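Local coordinates for sortase family protein (Streptococcus agalactiae, PDB 4D7W), which is a class C sortase, a cysteine transpeptidase that probably joins pilin subunits covalently during assembly of the type 2b pilus on the bacterial surface, at residues Y8-V12 / A56-T60; R26-Y30 / D50-L55; G64-K70 / D131-S136. All coordinates share one frame; numbering follows the deposited sequence.

The three contacts run from the helical N-terminal part of the chain into the beta sheet of the sortase domain. Contact 1 packs helix 3-13 on the loop that leads from helix 45-52 to strand 62-68. Contact 2 holds N-terminal helices together, joining helix 17-31 to helix 45-52 and the residues after it, so in sequence it falls wholly between the two halves of contact 1; their centres are about 15 Å apart. Contact 3 comes later and pairs strands 62-68 and 132-137 of the sheet, its centre about 19 Å from contact 1 and 21 Å from contact 2. Contacts 1 and 3 touch where Tyr-8 packs on Gly-64, so the first helix lies against one end of this strand pair.

Contact 1: residues Y8-V12 / A56-T60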
ATOM      1  N   TYR A   8       5.023 -15.493   4.891  1.00 39.70           N
ATOM      2  CA  TYR A   8       4.502 -14.444   5.749  1.00 38.76           C
ATOM      3  C   TYR A   8       3.329 -14.950   6.577  1.00 42.63           C
ATOM      4  O   TYR A   8       3.272 -14.737   7.792  1.00 41.51           O
ATOM      5  CB  TYR A   8       4.069 -13.245   4.919  1.00 33.35           C
ATOM      6  CG  TYR A   8       3.401 -12.155   5.730  1.00 32.79           C
ATOM      7  CD1 TYR A   8       4.139 -11.126   6.297  1.00 30.91           C
ATOM      8  CD2 TYR A   8       2.016 -12.158   5.914  1.00 34.90           C
ATOM      9  CE1 TYR A   8       3.520 -10.127   7.031  1.00 34.91           C
ATOM     10  CE2 TYR A   8       1.388 -11.165   6.642  1.00 34.25           C
ATOM     11  CZ  TYR A   8       2.136 -10.158   7.204  1.00 32.72           C
ATOM     12  OH  TYR A   8       1.491  -9.182   7.940  1.00 32.71           O
ATOM     13  N   GLN A   9       2.393 -15.614   5.907  1.00 46.25           N
ATOM     14  CA  GLN A   9       1.232 -16.188   6.584  1.00 48.67           C
ATOM     15  C   GLN A   9       1.664 -17.153   7.678  1.00 45.28           C
ATOM     16  O   GLN A   9       1.181 -17.077   8.809  1.00 43.18           O
ATOM     17  CB  GLN A   9       0.325 -16.912   5.591  1.00 51.93           C
ATOM     18  CG  GLN A   9      -0.406 -16.000   4.626  1.00 55.87           C
ATOM     19  CD  GLN A   9      -1.219 -16.778   3.600  1.00 62.62           C
ATOM     20  OE1 GLN A   9      -0.980 -17.961   3.368  1.00 63.97           O
ATOM     21  NE2 GLN A   9      -2.183 -16.110   2.980  1.00 66.85           N
ATOM     22  N   ASP A  10       2.575 -18.060   7.330  1.00 40.41           N
ATOM     23  CA  ASP A  10       3.043 -19.067   8.267  1.00 41.80           C
ATOM     24  C   ASP A  10       3.684 -18.435   9.498  1.00 48.69           C
ATOM     25  O   ASP A  10       3.521 -18.916  10.615  1.00 53.63           O
ATOM     26  CB  ASP A  10       4.027 -20.021   7.573  1.00 45.79           C
ATOM     27  CG  ASP A  10       3.331 -20.939   6.586  1.00 48.47           C
ATOM     28  OD1 ASP A  10       2.081 -20.917   6.548  1.00 47.96           O
ATOM     29  OD2 ASP A  10       4.016 -21.694   5.870  1.00 57.69           O
ATOM     30  N   ARG A  11       4.404 -17.344   9.296  1.00 45.66           N
ATOM     31  CA  ARG A  11       5.042 -16.665  10.406  1.00 45.03           C
ATOM     32  C   ARG A  11       3.993 -16.056  11.333  1.00 42.12           C
ATOM     33  O   ARG A  11       4.048 -16.215  12.550  1.00 39.30           O
ATOM     34  CB  ARG A  11       5.973 -15.587   9.892  1.00 45.14           C
ATOM     35  CG  ARG A  11       6.793 -14.952  10.962  1.00 52.00           C
ATOM     36  CD  ARG A  11       8.202 -15.438  10.846  1.00 62.64           C
ATOM     37  NE  ARG A  11       9.119 -14.566  11.561  1.00 63.55           N
ATOM     38  CZ  ARG A  11      10.428 -14.761  11.610  1.00 62.07           C
ATOM     39  NH1 ARG A  11      10.959 -15.806  10.990  1.00 59.57           N
ATOM     40  NH2 ARG A  11      11.201 -13.918  12.279  1.00 63.81           N
ATOM     41  N   VAL A  12       3.028 -15.369  10.741  1.00 35.74           N
ATOM     42  CA  VAL A  12       1.955 -14.770  11.514  1.00 37.32           C
ATOM     43  C   VAL A  12       1.187 -15.814  12.331  1.00 42.88           C
ATOM     44  O   VAL A  12       0.734 -15.517  13.433  1.00 41.39           O
ATOM     45  CB  VAL A  12       0.984 -13.993  10.606  1.00 36.00           C
ATOM     46  CG1 VAL A  12      -0.187 -13.438  11.407  1.00 36.79           C
ATOM     47  CG2 VAL A  12       1.710 -12.862   9.915  1.00 34.67           C
ATOM     48  N   ALA A  56       6.662  -4.883  10.773  1.00 31.46           N
ATOM     49  CA  ALA A  56       7.753  -5.760  10.377  1.00 29.58           C
ATOM     50  C   ALA A  56       7.772  -6.979  11.275  1.00 37.18           C
ATOM     51  O   ALA A  56       7.832  -6.832  12.496  1.00 35.53           O
ATOM     52  CB  ALA A  56       9.101  -5.015  10.443  1.00 24.78           C
ATOM     53  N   ILE A  57       7.701  -8.178  10.693  1.00 35.00           N
ATOM     54  CA  ILE A  57       7.791  -9.398  11.506  1.00 33.16           C
ATOM     55  C   ILE A  57       9.023 -10.235  11.166  1.00 37.10           C
ATOM     56  O   ILE A  57       9.195 -11.334  11.702  1.00 40.36           O
ATOM     57  CB  ILE A  57       6.561 -10.288  11.346  1.00 33.58           C
ATOM     58  CG1 ILE A  57       6.542 -10.912   9.951  1.00 32.80           C
ATOM     59  CG2 ILE A  57       5.277  -9.501  11.638  1.00 33.56           C
ATOM     60  CD1 ILE A  57       5.323 -11.793   9.721  1.00 33.88           C
ATOM     61  N   ASP A  58       9.863  -9.722  10.270  1.00 35.00           N
ATOM     62  CA  ASP A  58      11.129 -10.364   9.918  1.00 33.88           C
ATOM     63  C   ASP A  58      11.963  -9.333   9.190  1.00 34.68           C
ATOM     64  O   ASP A  58      11.585  -8.179   9.134  1.00 38.75           O
ATOM     65  CB  ASP A  58      10.917 -11.630   9.065  1.00 39.57           C
ATOM     66  CG  ASP A  58      10.104 -11.375   7.784  1.00 49.26           C
ATOM     67  OD1 ASP A  58      10.224 -10.292   7.170  1.00 48.69           O
ATOM     68  OD2 ASP A  58       9.337 -12.278   7.388  1.00 56.06           O
ATOM     69  N   LYS A  59      13.084  -9.740   8.610  1.00 32.89           N
ATOM     70  CA  LYS A  59      13.963  -8.764   7.972  1.00 40.77           C
ATOM     71  C   LYS A  59      13.699  -8.528   6.474  1.00 39.68           C
ATOM     72  O   LYS A  59      14.484  -7.854   5.805  1.00 42.73           O
ATOM     73  CB  LYS A  59      15.420  -9.185   8.163  1.00 46.17           C
ATOM     74  CG  LYS A  59      15.902  -9.053   9.605  1.00 56.01           C
ATOM     75  CD  LYS A  59      17.416  -8.963   9.671  1.00 63.81           C
ATOM     76  CE  LYS A  59      17.873  -8.512  11.046  1.00 70.38           C
ATOM     77  NZ  LYS A  59      19.198  -7.815  11.003  1.00 74.66           N
ATOM     78  N   THR A  60      12.596  -9.059   5.958  1.00 35.46           N
ATOM     79  CA  THR A  60      12.336  -9.022   4.520  1.00 37.33           C
ATOM     80  C   THR A  60      11.697  -7.721   4.023  1.00 39.51           C
ATOM     81  O   THR A  60      11.703  -7.453   2.832  1.00 43.15           O
ATOM     82  CB  THR A  60      11.417 -10.174   4.098  1.00 39.20           C
ATOM     83  OG1 THR A  60      10.076  -9.880   4.491  1.00 40.31           O
ATOM     84  CG2 THR A  60      11.841 -11.467   4.765  1.00 47.90           C
TER
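Ile-57 faces Arg-11 from a loop without regular structure, while 8-12 is one turn of helix 3-13, held by a bond from Val-12 N to Tyr-8 O. The backbones stay apart, 7.8 Å between CA of Arg-11 and CA of Ile-57, and side chains fill the interval. In Ile-57, CG1 stands between its own backbone N and carbonyl carbon (chi1 70°), and the extended chain beyond sends CD1 to the helix. There CD1 lies 3.6 Å from CE1 of Tyr-8, the two side chains crossing at about a right angle, and 3.8 Å from CG2 of Val-12, the branch that also sits over a face of the Tyr-8 ring. Arg-11 runs past Ile-57 in the opposite direction, its CG 3.7 Å from CD1. A bend at chi2 (106°) brings its guanidinium to the carbonyl of Ile-57, where NE (3.2 Å) and NH2 (3.3 Å) both make weak, bent bonds to O. CB of Asp-58 lies over one guanidinium face. Its OD1 accepts from Thr-60 N, an Asx turn, and from the Thr-60 hydroxyl on the same face of the carboxylate plane. Tyr-8 OH bonds to Leu-138 N beyond the contact. Helix 3-13 is thus docked where the helical region meets the sheet, by a mainly apolar join centred on CD1 of Ile-57 between Tyr-8, Val-12 and the aliphatic part of Arg-11, to which the exposed guanidinium adds two weak bonds.

Contact 2: residues R26-Y30 / D50-L55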
ATOM      1  N   ARG A  26       1.561   0.070  17.549  1.00 30.20           N
ATOM      2  CA  ARG A  26       2.646   0.918  17.050  1.00 29.23           C
ATOM      3  C   ARG A  26       2.339   1.504  15.669  1.00 28.08           C
ATOM      4  O   ARG A  26       2.686   2.648  15.372  1.00 28.20           O
ATOM      5  CB  ARG A  26       3.954   0.126  16.987  1.00 30.91           C
ATOM      6  CG  ARG A  26       4.564  -0.200  18.357  1.00 34.46           C
ATOM      7  CD  ARG A  26       6.006  -0.703  18.193  1.00 38.73           C
ATOM      8  NE  ARG A  26       6.917   0.389  17.836  1.00 41.79           N
ATOM      9  CZ  ARG A  26       7.630   0.454  16.707  1.00 50.25           C
ATOM     10  NH1 ARG A  26       7.556  -0.518  15.803  1.00 44.87           N
ATOM     11  NH2 ARG A  26       8.429   1.497  16.484  1.00 54.57           N
ATOM     12  N   ALA A  27       1.704   0.712  14.822  1.00 27.58           N
ATOM     13  CA  ALA A  27       1.390   1.191  13.470  1.00 26.54           C
ATOM     14  C   ALA A  27       0.287   2.236  13.546  1.00 27.20           C
ATOM     15  O   ALA A  27       0.326   3.224  12.843  1.00 27.96           O
ATOM     16  CB  ALA A  27       0.992   0.033  12.567  1.00 29.98           C
ATOM     17  N   LYS A  28      -0.666   2.043  14.457  1.00 33.54           N
ATOM     18  CA  LYS A  28      -1.714   3.036  14.653  1.00 30.72           C
ATOM     19  C   LYS A  28      -1.140   4.335  15.181  1.00 33.40           C
ATOM     20  O   LYS A  28      -1.503   5.420  14.736  1.00 34.28           O
ATOM     21  CB  LYS A  28      -2.784   2.506  15.599  1.00 36.68           C
ATOM     22  CG  LYS A  28      -3.555   1.341  15.031  1.00 36.09           C
ATOM     23  CD  LYS A  28      -4.717   1.005  15.949  1.00 40.16           C
ATOM     24  CE  LYS A  28      -5.556  -0.099  15.373  1.00 45.04           C
ATOM     25  NZ  LYS A  28      -6.653  -0.413  16.336  1.00 55.89           N
ATOM     26  N   GLU A  29      -0.247   4.227  16.149  1.00 36.82           N
ATOM     27  CA  GLU A  29       0.398   5.405  16.690  1.00 35.61           C
ATOM     28  C   GLU A  29       1.140   6.132  15.570  1.00 33.47           C
ATOM     29  O   GLU A  29       1.047   7.346  15.432  1.00 33.69           O
ATOM     30  CB  GLU A  29       1.354   5.021  17.811  1.00 38.39           C
ATOM     31  CG  GLU A  29       1.746   6.171  18.671  1.00 42.44           C
ATOM     32  CD  GLU A  29       0.578   6.701  19.480  1.00 49.75           C
ATOM     33  OE1 GLU A  29      -0.464   6.008  19.569  1.00 54.00           O
ATOM     34  OE2 GLU A  29       0.706   7.811  20.029  1.00 52.66           O
ATOM     35  N   TYR A  30       1.875   5.370  14.770  1.00 30.19           N
ATOM     36  CA  TYR A  30       2.594   5.927  13.632  1.00 27.68           C
ATOM     37  C   TYR A  30       1.666   6.714  12.708  1.00 30.23           C
ATOM     38  O   TYR A  30       1.936   7.864  12.380  1.00 32.78           O
ATOM     39  CB  TYR A  30       3.278   4.810  12.865  1.00 25.47           C
ATOM     40  CG  TYR A  30       4.120   5.269  11.691  1.00 33.81           C
ATOM     41  CD1 TYR A  30       5.474   5.575  11.854  1.00 32.80           C
ATOM     42  CD2 TYR A  30       3.575   5.358  10.413  1.00 34.57           C
ATOM     43  CE1 TYR A  30       6.257   5.964  10.781  1.00 32.70           C
ATOM     44  CE2 TYR A  30       4.346   5.749   9.328  1.00 32.94           C
ATOM     45  CZ  TYR A  30       5.690   6.051   9.519  1.00 34.50           C
ATOM     46  OH  TYR A  30       6.451   6.442   8.442  1.00 35.70           O
ATOM     47  N   ASP A  50      12.325   4.526  11.797  1.00 34.02           N
ATOM     48  CA  ASP A  50      11.055   4.242  12.453  1.00 32.93           C
ATOM     49  C   ASP A  50      10.126   3.501  11.491  1.00 32.06           C
ATOM     50  O   ASP A  50       9.516   2.481  11.830  1.00 30.30           O
ATOM     51  CB  ASP A  50      10.383   5.531  12.932  1.00 36.18           C
ATOM     52  CG  ASP A  50       9.103   5.259  13.737  1.00 46.12           C
ATOM     53  OD1 ASP A  50       8.952   4.135  14.285  1.00 43.97           O
ATOM     54  OD2 ASP A  50       8.251   6.175  13.835  1.00 46.48           O
ATOM     55  N   TYR A  51      10.021   4.035  10.282  1.00 28.62           N
ATOM     56  CA  TYR A  51       9.194   3.434   9.237  1.00 28.13           C
ATOM     57  C   TYR A  51       9.550   1.963   9.001  1.00 28.71           C
ATOM     58  O   TYR A  51       8.673   1.108   8.987  1.00 29.18           O
ATOM     59  CB  TYR A  51       9.338   4.242   7.951  1.00 24.73           C
ATOM     60  CG  TYR A  51       8.769   3.585   6.706  1.00 26.79           C
ATOM     61  CD1 TYR A  51       7.414   3.318   6.598  1.00 26.57           C
ATOM     62  CD2 TYR A  51       9.581   3.261   5.633  1.00 28.41           C
ATOM     63  CE1 TYR A  51       6.878   2.728   5.462  1.00 30.63           C
ATOM     64  CE2 TYR A  51       9.046   2.660   4.478  1.00 22.87           C
ATOM     65  CZ  TYR A  51       7.701   2.403   4.406  1.00 27.49           C
ATOM     66  OH  TYR A  51       7.158   1.813   3.283  1.00 29.87           O
ATOM     67  N   ASN A  52      10.834   1.657   8.844  1.00 29.34           N
ATOM     68  CA  ASN A  52      11.230   0.279   8.573  1.00 29.74           C
ATOM     69  C   ASN A  52      10.877  -0.699   9.691  1.00 32.66           C
ATOM     70  O   ASN A  52      10.736  -1.900   9.451  1.00 31.83           O
ATOM     71  CB  ASN A  52      12.729   0.203   8.279  1.00 33.69           C
ATOM     72  CG  ASN A  52      13.074   0.769   6.917  1.00 40.22           C
ATOM     73  OD1 ASN A  52      12.230   0.808   6.020  1.00 44.42           O
ATOM     74  ND2 ASN A  52      14.315   1.207   6.751  1.00 41.47           N
ATOM     75  N   SER A  53      10.721  -0.186  10.907  1.00 33.73           N
ATOM     76  CA  SER A  53      10.347  -1.026  12.039  1.00 32.02           C
ATOM     77  C   SER A  53       8.843  -1.241  12.125  1.00 34.98           C
ATOM     78  O   SER A  53       8.382  -2.025  12.957  1.00 37.66           O
ATOM     79  CB  SER A  53      10.828  -0.401  13.349  1.00 34.07           C
ATOM     80  OG  SER A  53      10.028   0.730  13.678  1.00 40.56           O
ATOM     81  N   GLN A  54       8.061  -0.510  11.325  1.00 29.47           N
ATOM     82  CA  GLN A  54       6.610  -0.630  11.448  1.00 23.78           C
ATOM     83  C   GLN A  54       6.128  -1.817  10.629  1.00 26.41           C
ATOM     84  O   GLN A  54       6.619  -2.039   9.533  1.00 27.83           O
ATOM     85  CB  GLN A  54       5.899   0.664  11.001  1.00 26.33           C
ATOM     86  CG  GLN A  54       6.258   1.882  11.847  1.00 27.92           C
ATOM     87  CD  GLN A  54       5.689   1.799  13.266  1.00 28.09           C
ATOM     88  OE1 GLN A  54       4.756   1.042  13.518  1.00 33.47           O
ATOM     89  NE2 GLN A  54       6.251   2.574  14.187  1.00 30.67           N
ATOM     90  N   LEU A  55       5.175  -2.572  11.171  1.00 24.81           N
ATOM     91  CA  LEU A  55       4.552  -3.709  10.482  1.00 27.68           C
ATOM     92  C   LEU A  55       5.593  -4.727  10.006  1.00 37.55           C
ATOM     93  O   LEU A  55       5.441  -5.340   8.955  1.00 44.12           O
ATOM     94  CB  LEU A  55       3.706  -3.217   9.293  1.00 24.94           C
ATOM     95  CG  LEU A  55       2.549  -2.311   9.718  1.00 28.65           C
ATOM     96  CD1 LEU A  55       1.730  -1.883   8.500  1.00 30.67           C
ATOM     97  CD2 LEU A  55       1.691  -3.046  10.713  1.00 25.28           C
TER
HETATM   98  O   HOH W   1       6.298  -2.751  15.502  1.00 34.06           O
HETATM   99  O   HOH W   2       4.983   3.802  16.456  1.00 34.92           O
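Arg-26 reaches from helix 17-31 to Asp-50, Ser-53 and Gln-54, and most of the polar contacts converge on its guanidinium. Its chain bends at chi3 (73°), which turns the group toward Ser-53. OG of Ser-53 lies at the guanidinium edge, 3.3 Å from NH2 in a weak bond, while NH1 adds weak bonds to OG and O of the same residue. NH2 also forms a long salt bridge with Asp-50 OD1, at 3.5 Å. The serine hydroxyl is fixed in turn, donating to Asp-50 O at 2.6 Å.

NE2 of Gln-54 lies over one face of the guanidinium, off its centre, the two planes 21° apart, without a direct bond between them. It gives one hydrogen to Asp-50 OD1, 3.1 Å away and met from above the carboxylate plane. The same NE2 donates to a water 2.9 Å off, which in turn donates to Arg-26 O. Asp-50 OD1 thus serves both Gln-54 NE2 and, at longer range, Arg-26 NH2.

These bonds join two helices of the N-terminal region, 17-31 and 45-52; Gln-54 N bonds back to Tyr-51 O.

Contacts with the Tyr-30 ring and apolar packing lie alongside. In Gln-54, chi1 (-62°) puts CG over the Tyr-30 ring in a CH-pi contact, 4.2 Å from the centroid, and the bend at chi2 turns the amide toward Arg-26. Asp-50 OD2 lies in plane at the ring edge. Tyr-30 OH rests against CB of Tyr-51, whose own hydroxyl bonds to His-92 and Gly-80. Ala-27 CB meets Leu-55 CD2 at 3.7 Å, and Leu-55 also packs on Met-63 of strand 62-68.

Contact 3: residues G64-K70 / D131-S136; sequences GYISIPK and DHWTVS
Tyr-65 folds its ring over Ser-136, its partner in an antiparallel hydrogen-bonded pair. A chi1 of 60° swings the ring across toward the other strand, and CB of Ser-136 sits over its face, 3.7 Å from the centroid, as a CH-pi contact. Ser-67 and Thr-134, the next hydrogen-bonded pair, stand on the same face of the sheet, CB of Ser-67 3.5 Å from OG1 of Thr-134. A water links the hydroxyls of Ser-67, Thr-134 and Ser-136 above the strands. The backbone bonds are regular, such as Ser-136 N to Tyr-65 O at 2.8 Å.

Ile-66 and Val-135, a non-hydrogen-bonded pair, stand on the other face and touch through CG1 and CG1 at 4.0 Å. Ile-66 also crosses its neighbour Trp-133 at a slant, CD1 against indole CD1 at 3.8 Å, whereas Ile-68 runs side by side with the tryptophan. Beyond the paired strands, the extended Lys-70 meets Asp-131 at about a right angle: NZ lies 2.7 Å from OD2, on its syn side, in a salt bridge. The same OD2 accepts from Lys-128 N, and NZ also donates to Lys-126 O.

Strand 73-79 flanks 62-68 and strand 140-152 flanks 132-137, so both are interior strands of the sheet that forms the sortase beta barrel; Leu-171 of strand 167-175 packs against Ile-66, Ile-68 and Trp-133, and Gln-169 of that strand takes the indole N-H.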
ATOM      1  N   GLY A  64       2.693  -7.581   4.419  1.00 31.59           N
ATOM      2  CA  GLY A  64       1.412  -8.205   4.145  1.00 31.20           C
ATOM      3  C   GLY A  64       1.207  -8.324   2.641  1.00 33.32           C
ATOM      4  O   GLY A  64       2.165  -8.374   1.893  1.00 31.55           O
ATOM      5  N   TYR A  65      -0.041  -8.387   2.195  1.00 28.42           N
ATOM      6  CA  TYR A  65      -0.301  -8.608   0.791  1.00 30.38           C
ATOM      7  C   TYR A  65      -1.616  -7.983   0.374  1.00 32.44           C
ATOM      8  O   TYR A  65      -2.530  -7.816   1.188  1.00 31.63           O
ATOM      9  CB  TYR A  65      -0.290 -10.105   0.459  1.00 28.11           C
ATOM     10  CG  TYR A  65      -1.306 -10.961   1.186  1.00 33.91           C
ATOM     11  CD1 TYR A  65      -1.031 -11.497   2.448  1.00 35.83           C
ATOM     12  CD2 TYR A  65      -2.528 -11.271   0.596  1.00 36.67           C
ATOM     13  CE1 TYR A  65      -1.961 -12.302   3.105  1.00 40.16           C
ATOM     14  CE2 TYR A  65      -3.470 -12.071   1.250  1.00 39.66           C
ATOM     15  CZ  TYR A  65      -3.179 -12.584   2.500  1.00 45.82           C
ATOM     16  OH  TYR A  65      -4.118 -13.374   3.144  1.00 50.31           O
ATOM     17  N   ILE A  66      -1.692  -7.641  -0.907  1.00 32.58           N
ATOM     18  CA  ILE A  66      -2.867  -6.997  -1.465  1.00 33.91           C
ATOM     19  C   ILE A  66      -3.596  -7.960  -2.397  1.00 35.10           C
ATOM     20  O   ILE A  66      -2.970  -8.767  -3.084  1.00 34.19           O
ATOM     21  CB  ILE A  66      -2.500  -5.712  -2.227  1.00 32.92           C
ATOM     22  CG1 ILE A  66      -3.759  -5.003  -2.727  1.00 34.20           C
ATOM     23  CG2 ILE A  66      -1.541  -6.026  -3.372  1.00 36.04           C
ATOM     24  CD1 ILE A  66      -3.458  -3.718  -3.478  1.00 38.07           C
ATOM     25  N   SER A  67      -4.922  -7.871  -2.396  1.00 35.92           N
ATOM     26  CA  SER A  67      -5.778  -8.743  -3.203  1.00 39.55           C
ATOM     27  C   SER A  67      -6.735  -7.911  -4.028  1.00 39.23           C
ATOM     28  O   SER A  67      -7.462  -7.075  -3.480  1.00 37.33           O
ATOM     29  CB  SER A  67      -6.584  -9.702  -2.325  1.00 40.74           C
ATOM     30  OG  SER A  67      -5.742 -10.621  -1.669  1.00 44.61           O
ATOM     31  N   ILE A  68      -6.736  -8.148  -5.334  1.00 39.88           N
ATOM     32  CA  ILE A  68      -7.600  -7.426  -6.254  1.00 39.79           C
ATOM     33  C   ILE A  68      -8.303  -8.427  -7.150  1.00 42.03           C
ATOM     34  O   ILE A  68      -7.915  -8.607  -8.317  1.00 48.07           O
ATOM     35  CB  ILE A  68      -6.813  -6.426  -7.112  1.00 40.67           C
ATOM     36  CG1 ILE A  68      -5.808  -5.669  -6.245  1.00 39.44           C
ATOM     37  CG2 ILE A  68      -7.765  -5.468  -7.821  1.00 36.48           C
ATOM     38  CD1 ILE A  68      -4.983  -4.681  -7.013  1.00 40.48           C
ATOM     39  N   PRO A  69      -9.332  -9.086  -6.599  1.00 42.71           N
ATOM     40  CA  PRO A  69     -10.091 -10.186  -7.203  1.00 46.07           C
ATOM     41  C   PRO A  69     -10.494  -9.919  -8.637  1.00 45.75           C
ATOM     42  O   PRO A  69     -10.470 -10.840  -9.444  1.00 48.36           O
ATOM     43  CB  PRO A  69     -11.328 -10.282  -6.308  1.00 46.73           C
ATOM     44  CG  PRO A  69     -10.816  -9.875  -4.965  1.00 47.67           C
ATOM     45  CD  PRO A  69      -9.820  -8.770  -5.241  1.00 46.48           C
ATOM     46  N   LYS A  70     -10.858  -8.682  -8.951  1.00 44.19           N
ATOM     47  CA  LYS A  70     -11.358  -8.391 -10.281  1.00 45.32           C
ATOM     48  C   LYS A  70     -10.305  -8.654 -11.364  1.00 50.09           C
ATOM     49  O   LYS A  70     -10.642  -9.095 -12.463  1.00 52.79           O
ATOM     50  CB  LYS A  70     -11.852  -6.949 -10.366  1.00 44.54           C
ATOM     51  CG  LYS A  70     -12.595  -6.684 -11.659  1.00 48.65           C
ATOM     52  CD  LYS A  70     -13.026  -5.240 -11.791  1.00 47.43           C
ATOM     53  CE  LYS A  70     -13.954  -5.066 -12.981  1.00 49.88           C
ATOM     54  NZ  LYS A  70     -14.301  -3.634 -13.186  1.00 51.69           N
ATOM     55  N   ASP A 131     -15.484  -0.791  -7.442  1.00 40.14           N
ATOM     56  CA  ASP A 131     -14.749  -2.042  -7.251  1.00 40.71           C
ATOM     57  C   ASP A 131     -14.025  -2.018  -5.912  1.00 39.13           C
ATOM     58  O   ASP A 131     -13.759  -0.946  -5.384  1.00 39.75           O
ATOM     59  CB  ASP A 131     -13.759  -2.275  -8.397  1.00 41.58           C
ATOM     60  CG  ASP A 131     -14.463  -2.561  -9.722  1.00 43.84           C
ATOM     61  OD1 ASP A 131     -15.637  -2.988  -9.691  1.00 44.22           O
ATOM     62  OD2 ASP A 131     -13.847  -2.367 -10.788  1.00 48.39           O
ATOM     63  N   HIS A 132     -13.715  -3.196  -5.377  1.00 39.06           N
ATOM     64  CA  HIS A 132     -13.019  -3.322  -4.080  1.00 39.59           C
ATOM     65  C   HIS A 132     -11.657  -3.998  -4.198  1.00 41.26           C
ATOM     66  O   HIS A 132     -11.441  -4.841  -5.068  1.00 40.55           O
ATOM     67  CB  HIS A 132     -13.844  -4.146  -3.074  1.00 40.26           C
ATOM     68  CG  HIS A 132     -15.159  -3.537  -2.691  1.00 56.44           C
ATOM     69  ND1 HIS A 132     -15.844  -3.917  -1.556  1.00 61.40           N
ATOM     70  CD2 HIS A 132     -15.919  -2.591  -3.287  1.00 58.75           C
ATOM     71  CE1 HIS A 132     -16.966  -3.226  -1.467  1.00 63.41           C
ATOM     72  NE2 HIS A 132     -17.037  -2.414  -2.505  1.00 60.08           N
ATOM     73  N   TRP A 133     -10.747  -3.659  -3.287  1.00 42.28           N
ATOM     74  CA  TRP A 133      -9.606  -4.531  -3.001  1.00 37.25           C
ATOM     75  C   TRP A 133      -9.397  -4.627  -1.480  1.00 34.81           C
ATOM     76  O   TRP A 133     -10.037  -3.912  -0.694  1.00 33.97           O
ATOM     77  CB  TRP A 133      -8.333  -4.046  -3.707  1.00 33.12           C
ATOM     78  CG  TRP A 133      -7.723  -2.793  -3.147  1.00 31.57           C
ATOM     79  CD1 TRP A 133      -6.817  -2.710  -2.138  1.00 35.33           C
ATOM     80  CD2 TRP A 133      -7.946  -1.451  -3.600  1.00 34.53           C
ATOM     81  NE1 TRP A 133      -6.472  -1.399  -1.914  1.00 35.99           N
ATOM     82  CE2 TRP A 133      -7.145  -0.606  -2.806  1.00 35.98           C
ATOM     83  CE3 TRP A 133      -8.740  -0.883  -4.607  1.00 38.10           C
ATOM     84  CZ2 TRP A 133      -7.126   0.784  -2.971  1.00 36.54           C
ATOM     85  CZ3 TRP A 133      -8.717   0.496  -4.775  1.00 37.70           C
ATOM     86  CH2 TRP A 133      -7.919   1.312  -3.956  1.00 41.42           C
ATOM     87  N   THR A 134      -8.547  -5.556  -1.068  1.00 33.60           N
ATOM     88  CA  THR A 134      -8.210  -5.709   0.339  1.00 37.50           C
ATOM     89  C   THR A 134      -6.700  -5.805   0.493  1.00 37.14           C
ATOM     90  O   THR A 134      -5.998  -6.280  -0.409  1.00 35.08           O
ATOM     91  CB  THR A 134      -8.851  -6.956   0.957  1.00 38.41           C
ATOM     92  OG1 THR A 134      -8.329  -8.123   0.314  1.00 34.81           O
ATOM     93  CG2 THR A 134     -10.371  -6.932   0.813  1.00 36.42           C
ATOM     94  N   VAL A 135      -6.207  -5.306   1.618  1.00 30.70           N
ATOM     95  CA  VAL A 135      -4.850  -5.573   2.042  1.00 31.13           C
ATOM     96  C   VAL A 135      -4.970  -6.399   3.321  1.00 34.87           C
ATOM     97  O   VAL A 135      -5.832  -6.143   4.171  1.00 34.06           O
ATOM     98  CB  VAL A 135      -4.025  -4.276   2.266  1.00 30.91           C
ATOM     99  CG1 VAL A 135      -3.839  -3.522   0.941  1.00 29.63           C
ATOM    100  CG2 VAL A 135      -4.712  -3.391   3.235  1.00 39.26           C
ATOM    101  N   SER A 136      -4.141  -7.428   3.419  1.00 33.45           N
ATOM    102  CA  SER A 136      -4.148  -8.307   4.572  1.00 35.57           C
ATOM    103  C   SER A 136      -2.869  -8.054   5.327  1.00 35.96           C
ATOM    104  O   SER A 136      -1.789  -8.135   4.755  1.00 32.66           O
ATOM    105  CB  SER A 136      -4.266  -9.761   4.142  1.00 36.70           C
ATOM    106  OG  SER A 136      -5.395  -9.909   3.294  1.00 39.30           O
TER
HETATM  107  O   HOH W   3      -5.665  -9.129   0.890  1.00 39.09           O
HETATM  108  O   HOH W   4     -11.633  -6.500  -7.245  1.00 44.48           O